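Long-range contact in protein HTP-2 (Caenorhabditis elegans, PDB 4TZM), which is a HORMA domain protein of the meiotic chromosome axis that binds a closure motif peptide of its partner HTP-3: residues D17-F28 / Y161-M171. Numbering follows the deposited sequence.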
ATOM      1  N   ASP A  17     -17.075  16.977   5.835  1.00 74.27           N
ATOM      2  CA  ASP A  17     -16.024  15.988   6.037  1.00 68.91           C
ATOM      3  C   ASP A  17     -15.259  15.793   4.733  1.00 68.04           C
ATOM      4  O   ASP A  17     -15.511  14.854   3.976  1.00 66.99           O
ATOM      5  CB  ASP A  17     -16.595  14.657   6.518  1.00 64.78           C
ATOM      6  CG  ASP A  17     -15.528  13.586   6.667  1.00 60.57           C
ATOM      7  OD1 ASP A  17     -14.363  13.942   6.933  1.00 62.17           O
ATOM      8  OD2 ASP A  17     -15.853  12.389   6.505  1.00 56.61           O
ATOM      9  N   ALA A  18     -14.328  16.703   4.475  1.00 68.01           N
ATOM     10  CA  ALA A  18     -13.517  16.671   3.270  1.00 67.61           C
ATOM     11  C   ALA A  18     -12.245  17.469   3.490  1.00 68.69           C
ATOM     12  O   ALA A  18     -12.211  18.384   4.312  1.00 69.31           O
ATOM     13  CB  ALA A  18     -14.296  17.220   2.087  1.00 67.43           C
ATOM     14  N   ILE A  19     -11.198  17.122   2.757  1.00 69.46           N
ATOM     15  CA  ILE A  19      -9.931  17.820   2.895  1.00 75.51           C
ATOM     16  C   ILE A  19      -9.867  19.031   1.968  1.00 88.52           C
ATOM     17  O   ILE A  19     -10.032  18.910   0.754  1.00 90.81           O
ATOM     18  CB  ILE A  19      -8.745  16.880   2.616  1.00 69.57           C
ATOM     19  CG1 ILE A  19      -8.610  15.870   3.759  1.00 66.85           C
ATOM     20  CG2 ILE A  19      -7.451  17.672   2.455  1.00 66.71           C
ATOM     21  CD1 ILE A  19      -7.886  14.602   3.378  1.00 64.04           C
ATOM     22  N   ASP A  20      -9.646  20.201   2.557  1.00 98.45           N
ATOM     23  CA  ASP A  20      -9.492  21.426   1.786  1.00104.16           C
ATOM     24  C   ASP A  20      -8.012  21.770   1.671  1.00104.55           C
ATOM     25  O   ASP A  20      -7.496  22.603   2.417  1.00107.68           O
ATOM     26  CB  ASP A  20     -10.264  22.577   2.430  1.00110.24           C
ATOM     27  CG  ASP A  20     -10.558  23.700   1.453  1.00117.46           C
ATOM     28  OD1 ASP A  20     -10.807  23.403   0.265  1.00118.75           O
ATOM     29  OD2 ASP A  20     -10.542  24.876   1.872  1.00121.76           O
ATOM     30  N   ASP A  21      -7.334  21.109   0.739  1.00 97.12           N
ATOM     31  CA  ASP A  21      -5.904  21.311   0.532  1.00 92.79           C
ATOM     32  C   ASP A  21      -5.541  21.066  -0.932  1.00 86.48           C
ATOM     33  O   ASP A  21      -5.844  20.009  -1.489  1.00 83.45           O
ATOM     34  CB  ASP A  21      -5.094  20.390   1.452  1.00 91.78           C
ATOM     35  CG  ASP A  21      -3.597  20.604   1.323  1.00 93.41           C
ATOM     36  OD1 ASP A  21      -2.976  19.951   0.461  1.00 91.21           O
ATOM     37  OD2 ASP A  21      -3.040  21.421   2.087  1.00 96.42           O
ATOM     38  N   LYS A  22      -4.894  22.052  -1.546  1.00 85.30           N
ATOM     39  CA  LYS A  22      -4.557  22.000  -2.965  1.00 81.22           C
ATOM     40  C   LYS A  22      -3.542  20.897  -3.267  1.00 77.16           C
ATOM     41  O   LYS A  22      -3.651  20.193  -4.275  1.00 76.32           O
ATOM     42  CB  LYS A  22      -4.018  23.358  -3.424  1.00 84.52           C
ATOM     43  CG  LYS A  22      -4.024  23.561  -4.932  1.00 86.23           C
ATOM     44  CD  LYS A  22      -5.402  23.293  -5.519  1.00 83.03           C
ATOM     45  CE  LYS A  22      -5.517  23.838  -6.935  1.00 81.94           C
ATOM     46  NZ  LYS A  22      -5.331  25.316  -6.968  1.00 84.91           N
ATOM     47  N   THR A  23      -2.564  20.746  -2.379  1.00 75.08           N
ATOM     48  CA  THR A  23      -1.505  19.756  -2.544  1.00 72.35           C
ATOM     49  C   THR A  23      -2.036  18.330  -2.419  1.00 69.07           C
ATOM     50  O   THR A  23      -1.689  17.457  -3.216  1.00 67.06           O
ATOM     51  CB  THR A  23      -0.383  19.960  -1.510  1.00 72.74           C
ATOM     52  OG1 THR A  23       0.064  21.322  -1.543  1.00 77.83           O
ATOM     53  CG2 THR A  23       0.781  19.032  -1.804  1.00 70.42           C
ATOM     54  N   TRP A  24      -2.875  18.103  -1.412  1.00 68.82           N
ATOM     55  CA  TRP A  24      -3.468  16.788  -1.180  1.00 62.76           C
ATOM     56  C   TRP A  24      -4.285  16.314  -2.380  1.00 58.53           C
ATOM     57  O   TRP A  24      -4.240  15.141  -2.747  1.00 53.26           O
ATOM     58  CB  TRP A  24      -4.346  16.813   0.077  1.00 59.90           C
ATOM     59  CG  TRP A  24      -5.094  15.531   0.318  1.00 55.11           C
ATOM     60  CD1 TRP A  24      -6.369  15.239  -0.073  1.00 56.59           C
ATOM     61  CD2 TRP A  24      -4.609  14.369   1.004  1.00 52.39           C
ATOM     62  NE1 TRP A  24      -6.707  13.967   0.326  1.00 54.87           N
ATOM     63  CE2 TRP A  24      -5.644  13.411   0.991  1.00 50.94           C
ATOM     64  CE3 TRP A  24      -3.400  14.043   1.629  1.00 52.97           C
ATOM     65  CZ2 TRP A  24      -5.507  12.150   1.577  1.00 48.07           C
ATOM     66  CZ3 TRP A  24      -3.265  12.792   2.211  1.00 52.77           C
ATOM     67  CH2 TRP A  24      -4.313  11.861   2.180  1.00 51.10           C
ATOM     68  N   SER A  25      -5.018  17.234  -2.997  1.00 63.90           N
ATOM     69  CA  SER A  25      -5.916  16.884  -4.095  1.00 70.93           C
ATOM     70  C   SER A  25      -5.165  16.463  -5.357  1.00 73.43           C
ATOM     71  O   SER A  25      -5.756  15.906  -6.279  1.00 75.39           O
ATOM     72  CB  SER A  25      -6.846  18.055  -4.416  1.00 75.93           C
ATOM     73  OG  SER A  25      -7.687  18.354  -3.316  1.00 77.91           O
ATOM     74  N   LYS A  26      -3.864  16.724  -5.389  1.00 74.48           N
ATOM     75  CA  LYS A  26      -3.048  16.398  -6.550  1.00 75.63           C
ATOM     76  C   LYS A  26      -2.798  14.894  -6.665  1.00 69.26           C
ATOM     77  O   LYS A  26      -2.534  14.381  -7.752  1.00 69.46           O
ATOM     78  CB  LYS A  26      -1.715  17.147  -6.486  1.00 82.69           C
ATOM     79  CG  LYS A  26      -0.902  17.061  -7.763  1.00 89.98           C
ATOM     80  CD  LYS A  26       0.536  17.502  -7.548  1.00 95.99           C
ATOM     81  CE  LYS A  26       1.352  17.299  -8.816  1.00100.05           C
ATOM     82  NZ  LYS A  26       2.794  17.611  -8.611  1.00102.72           N
ATOM     83  N   LEU A  27      -2.889  14.187  -5.540  1.00 64.87           N
ATOM     84  CA  LEU A  27      -2.625  12.750  -5.518  1.00 58.43           C
ATOM     85  C   LEU A  27      -3.791  11.917  -4.986  1.00 52.90           C
ATOM     86  O   LEU A  27      -3.923  10.739  -5.326  1.00 49.98           O
ATOM     87  CB  LEU A  27      -1.382  12.456  -4.676  1.00 57.00           C
ATOM     88  CG  LEU A  27      -0.032  12.793  -5.301  1.00 59.02           C
ATOM     89  CD1 LEU A  27       1.071  12.660  -4.267  1.00 57.81           C
ATOM     90  CD2 LEU A  27       0.231  11.882  -6.485  1.00 62.22           C
ATOM     91  N   PHE A  28      -4.632  12.528  -4.156  1.00 52.97           N
ATOM     92  CA  PHE A  28      -5.666  11.791  -3.434  1.00 50.13           C
ATOM     93  C   PHE A  28      -7.055  12.414  -3.565  1.00 50.67           C
ATOM     94  O   PHE A  28      -7.174  13.617  -3.792  1.00 54.54           O
ATOM     95  CB  PHE A  28      -5.300  11.704  -1.955  1.00 46.50           C
ATOM     96  CG  PHE A  28      -4.025  10.963  -1.681  1.00 45.70           C
ATOM     97  CD1 PHE A  28      -3.994   9.572  -1.673  1.00 45.92           C
ATOM     98  CD2 PHE A  28      -2.859  11.655  -1.407  1.00 45.87           C
ATOM     99  CE1 PHE A  28      -2.811   8.885  -1.407  1.00 44.85           C
ATOM    100  CE2 PHE A  28      -1.676  10.977  -1.141  1.00 47.86           C
ATOM    101  CZ  PHE A  28      -1.653   9.591  -1.140  1.00 47.48           C
ATOM    102  N   TYR A 161     -13.980   4.802  11.399  1.00 53.14           N
ATOM    103  CA  TYR A 161     -13.674   5.858  10.444  1.00 47.40           C
ATOM    104  C   TYR A 161     -13.872   7.202  11.140  1.00 46.51           C
ATOM    105  O   TYR A 161     -14.960   7.501  11.628  1.00 49.51           O
ATOM    106  CB  TYR A 161     -14.546   5.750   9.188  1.00 43.94           C
ATOM    107  CG  TYR A 161     -14.560   7.026   8.383  1.00 40.04           C
ATOM    108  CD1 TYR A 161     -13.459   7.401   7.628  1.00 33.72           C
ATOM    109  CD2 TYR A 161     -15.669   7.862   8.388  1.00 41.01           C
ATOM    110  CE1 TYR A 161     -13.462   8.572   6.896  1.00 35.93           C
ATOM    111  CE2 TYR A 161     -15.683   9.036   7.658  1.00 40.31           C
ATOM    112  CZ  TYR A 161     -14.577   9.384   6.916  1.00 41.63           C
ATOM    113  OH  TYR A 161     -14.588  10.553   6.188  1.00 48.82           O
ATOM    114  N   GLU A 162     -12.813   8.006  11.188  1.00 46.26           N
ATOM    115  CA  GLU A 162     -12.826   9.225  11.990  1.00 48.46           C
ATOM    116  C   GLU A 162     -12.712  10.512  11.174  1.00 50.67           C
ATOM    117  O   GLU A 162     -12.414  11.574  11.724  1.00 53.24           O
ATOM    118  CB  GLU A 162     -11.701   9.170  13.034  1.00 47.02           C
ATOM    119  CG  GLU A 162     -11.801   8.010  14.019  1.00 53.16           C
ATOM    120  CD  GLU A 162     -12.889   8.198  15.069  1.00 64.02           C
ATOM    121  OE1 GLU A 162     -13.672   9.166  14.965  1.00 66.73           O
ATOM    122  OE2 GLU A 162     -12.954   7.375  16.009  1.00 69.56           O
ATOM    123  N   GLY A 163     -12.948  10.417   9.870  1.00 47.61           N
ATOM    124  CA  GLY A 163     -12.976  11.602   9.036  1.00 47.61           C
ATOM    125  C   GLY A 163     -11.835  11.677   8.042  1.00 47.45           C
ATOM    126  O   GLY A 163     -10.855  10.938   8.148  1.00 46.03           O
ATOM    127  N   ALA A 164     -11.961  12.582   7.076  1.00 49.44           N
ATOM    128  CA  ALA A 164     -10.953  12.742   6.037  1.00 49.04           C
ATOM    129  C   ALA A 164      -9.622  13.230   6.604  1.00 49.70           C
ATOM    130  O   ALA A 164      -8.560  12.765   6.192  1.00 49.56           O
ATOM    131  CB  ALA A 164     -11.455  13.695   4.962  1.00 50.01           C
ATOM    132  N   GLU A 165      -9.677  14.167   7.545  1.00 51.98           N
ATOM    133  CA  GLU A 165      -8.452  14.723   8.103  1.00 53.34           C
ATOM    134  C   GLU A 165      -7.647  13.649   8.831  1.00 50.58           C
ATOM    135  O   GLU A 165      -6.420  13.646   8.761  1.00 51.84           O
ATOM    136  CB  GLU A 165      -8.762  15.900   9.035  1.00 60.70           C
ATOM    137  CG  GLU A 165      -9.194  17.176   8.311  1.00 66.65           C
ATOM    138  CD  GLU A 165      -8.045  17.885   7.606  1.00 71.71           C
ATOM    139  OE1 GLU A 165      -6.875  17.525   7.853  1.00 74.16           O
ATOM    140  OE2 GLU A 165      -8.313  18.808   6.805  1.00 73.49           O
ATOM    141  N   SER A 166      -8.330  12.729   9.506  1.00 49.06           N
ATOM    142  CA  SER A 166      -7.641  11.628  10.178  1.00 46.87           C
ATOM    143  C   SER A 166      -6.959  10.710   9.164  1.00 44.61           C
ATOM    144  O   SER A 166      -5.863  10.213   9.416  1.00 44.53           O
ATOM    145  CB  SER A 166      -8.609  10.827  11.056  1.00 47.11           C
ATOM    146  OG  SER A 166      -9.522  10.086  10.263  1.00 53.37           O
ATOM    147  N   VAL A 167      -7.598  10.498   8.016  1.00 42.86           N
ATOM    148  CA  VAL A 167      -7.000   9.685   6.958  1.00 41.18           C
ATOM    149  C   VAL A 167      -5.729  10.348   6.427  1.00 42.75           C
ATOM    150  O   VAL A 167      -4.702   9.685   6.242  1.00 45.66           O
ATOM    151  CB  VAL A 167      -7.986   9.442   5.790  1.00 42.11           C
ATOM    152  CG1 VAL A 167      -7.325   8.624   4.705  1.00 39.20           C
ATOM    153  CG2 VAL A 167      -9.240   8.737   6.285  1.00 42.16           C
ATOM    154  N   ARG A 168      -5.792  11.658   6.192  1.00 43.56           N
ATOM    155  CA  ARG A 168      -4.617  12.423   5.765  1.00 49.14           C
ATOM    156  C   ARG A 168      -3.480  12.321   6.785  1.00 52.63           C
ATOM    157  O   ARG A 168      -2.314  12.199   6.410  1.00 52.49           O
ATOM    158  CB  ARG A 168      -4.987  13.894   5.530  1.00 53.52           C
ATOM    159  CG  ARG A 168      -3.813  14.817   5.167  1.00 53.79           C
ATOM    160  CD  ARG A 168      -4.279  16.271   5.058  1.00 59.90           C
ATOM    161  NE  ARG A 168      -3.189  17.217   4.828  1.00 68.39           N
ATOM    162  CZ  ARG A 168      -2.506  17.824   5.796  1.00 74.97           C
ATOM    163  NH1 ARG A 168      -2.792  17.578   7.067  1.00 76.61           N
ATOM    164  NH2 ARG A 168      -1.534  18.674   5.495  1.00 76.10           N
ATOM    165  N   ASP A 169      -3.824  12.366   8.071  1.00 51.07           N
ATOM    166  CA  ASP A 169      -2.835  12.196   9.134  1.00 52.24           C
ATOM    167  C   ASP A 169      -2.213  10.804   9.088  1.00 48.53           C
ATOM    168  O   ASP A 169      -1.012  10.642   9.308  1.00 46.05           O
ATOM    169  CB  ASP A 169      -3.457  12.419  10.517  1.00 54.20           C
ATOM    170  CG  ASP A 169      -3.824  13.868  10.775  1.00 62.14           C
ATOM    171  OD1 ASP A 169      -3.363  14.755  10.027  1.00 66.51           O
ATOM    172  OD2 ASP A 169      -4.572  14.121  11.745  1.00 65.94           O
ATOM    173  N   GLN A 170      -3.043   9.799   8.825  1.00 46.09           N
ATOM    174  CA  GLN A 170      -2.574   8.420   8.761  1.00 46.78           C
ATOM    175  C   GLN A 170      -1.669   8.213   7.552  1.00 45.22           C
ATOM    176  O   GLN A 170      -0.719   7.435   7.606  1.00 44.87           O
ATOM    177  CB  GLN A 170      -3.758   7.449   8.709  1.00 48.04           C
ATOM    178  CG  GLN A 170      -4.534   7.317  10.017  1.00 43.91           C
ATOM    179  CD  GLN A 170      -5.900   6.676   9.826  1.00 46.72           C
ATOM    180  OE1 GLN A 170      -6.348   6.468   8.699  1.00 44.03           O
ATOM    181  NE2 GLN A 170      -6.568   6.363  10.930  1.00 50.75           N
ATOM    182  N   MET A 171      -1.967   8.917   6.463  1.00 43.85           N
ATOM    183  CA  MET A 171      -1.180   8.800   5.234  1.00 45.85           C
ATOM    184  C   MET A 171       0.170   9.495   5.379  1.00 49.00           C
ATOM    185  O   MET A 171       1.197   8.978   4.937  1.00 50.20           O
ATOM    186  CB  MET A 171      -1.949   9.381   4.048  1.00 42.05           C
ATOM    187  CG  MET A 171      -1.138   9.484   2.766  1.00 46.72           C
ATOM    188  SD  MET A 171      -0.501   7.889   2.218  1.00 61.24           S
ATOM    189  CE  MET A 171      -2.014   6.969   2.040  1.00 30.05           C
TER
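The N-terminal segment of this HORMA domain protein packs Asp17, Ile19, Trp24 and Phe28 along the first two turns of helix 164-185. At the start of the helix, the amide N of Ala164 donates to Asp17 OD1 over 2.8 Å. The bond is nearly straight, at 169°, and uses the syn lone pair of the carboxylate. A negative charge here would probably interact favourably with the helix dipole. Gly163 holds the N-cap position, and its CA lies against the same carboxylate oxygen. Next along the segment, Ile19 lays CG1 on Ala164 CB at 3.8 Å. Its CD1 reaches Arg168 CB and also sits over the rim of one face of the Trp24 indole. Arg168 has CG anti to its backbone N (chi1 176°) and runs extended across that same face. Its CG stands 4.0 Å from the centroid of the six-membered ring of Trp24, a CH-pi contact. Met171 CB meets the indole edge in plane, 3.9 Å from Trp24 CH2. Phe28 CB covers the indole face opposite Ile19 and Arg168, and Trp24 NE1 is hydrogen-bonded to Pro29 O. With Trp24 cut back to an alanine, the aliphatic part of Arg168 would probably lose its aromatic support, and a gap would be likely to open between Ile19 and Phe28. Met171 bends at chi2 (59°), which turns SD to 3.9 Å from Phe28 CZ; the further bend at chi3 brings CE near Phe28 CE1. This is an oblique Met-aromatic contact. Phe41 of helix 35-56 touches both Phe28 and Met171. The whole is the N-terminal segment preceding helix 35-56, packed on a core helix of the HORMA fold, with an aspartate bonded to that helix's first turn.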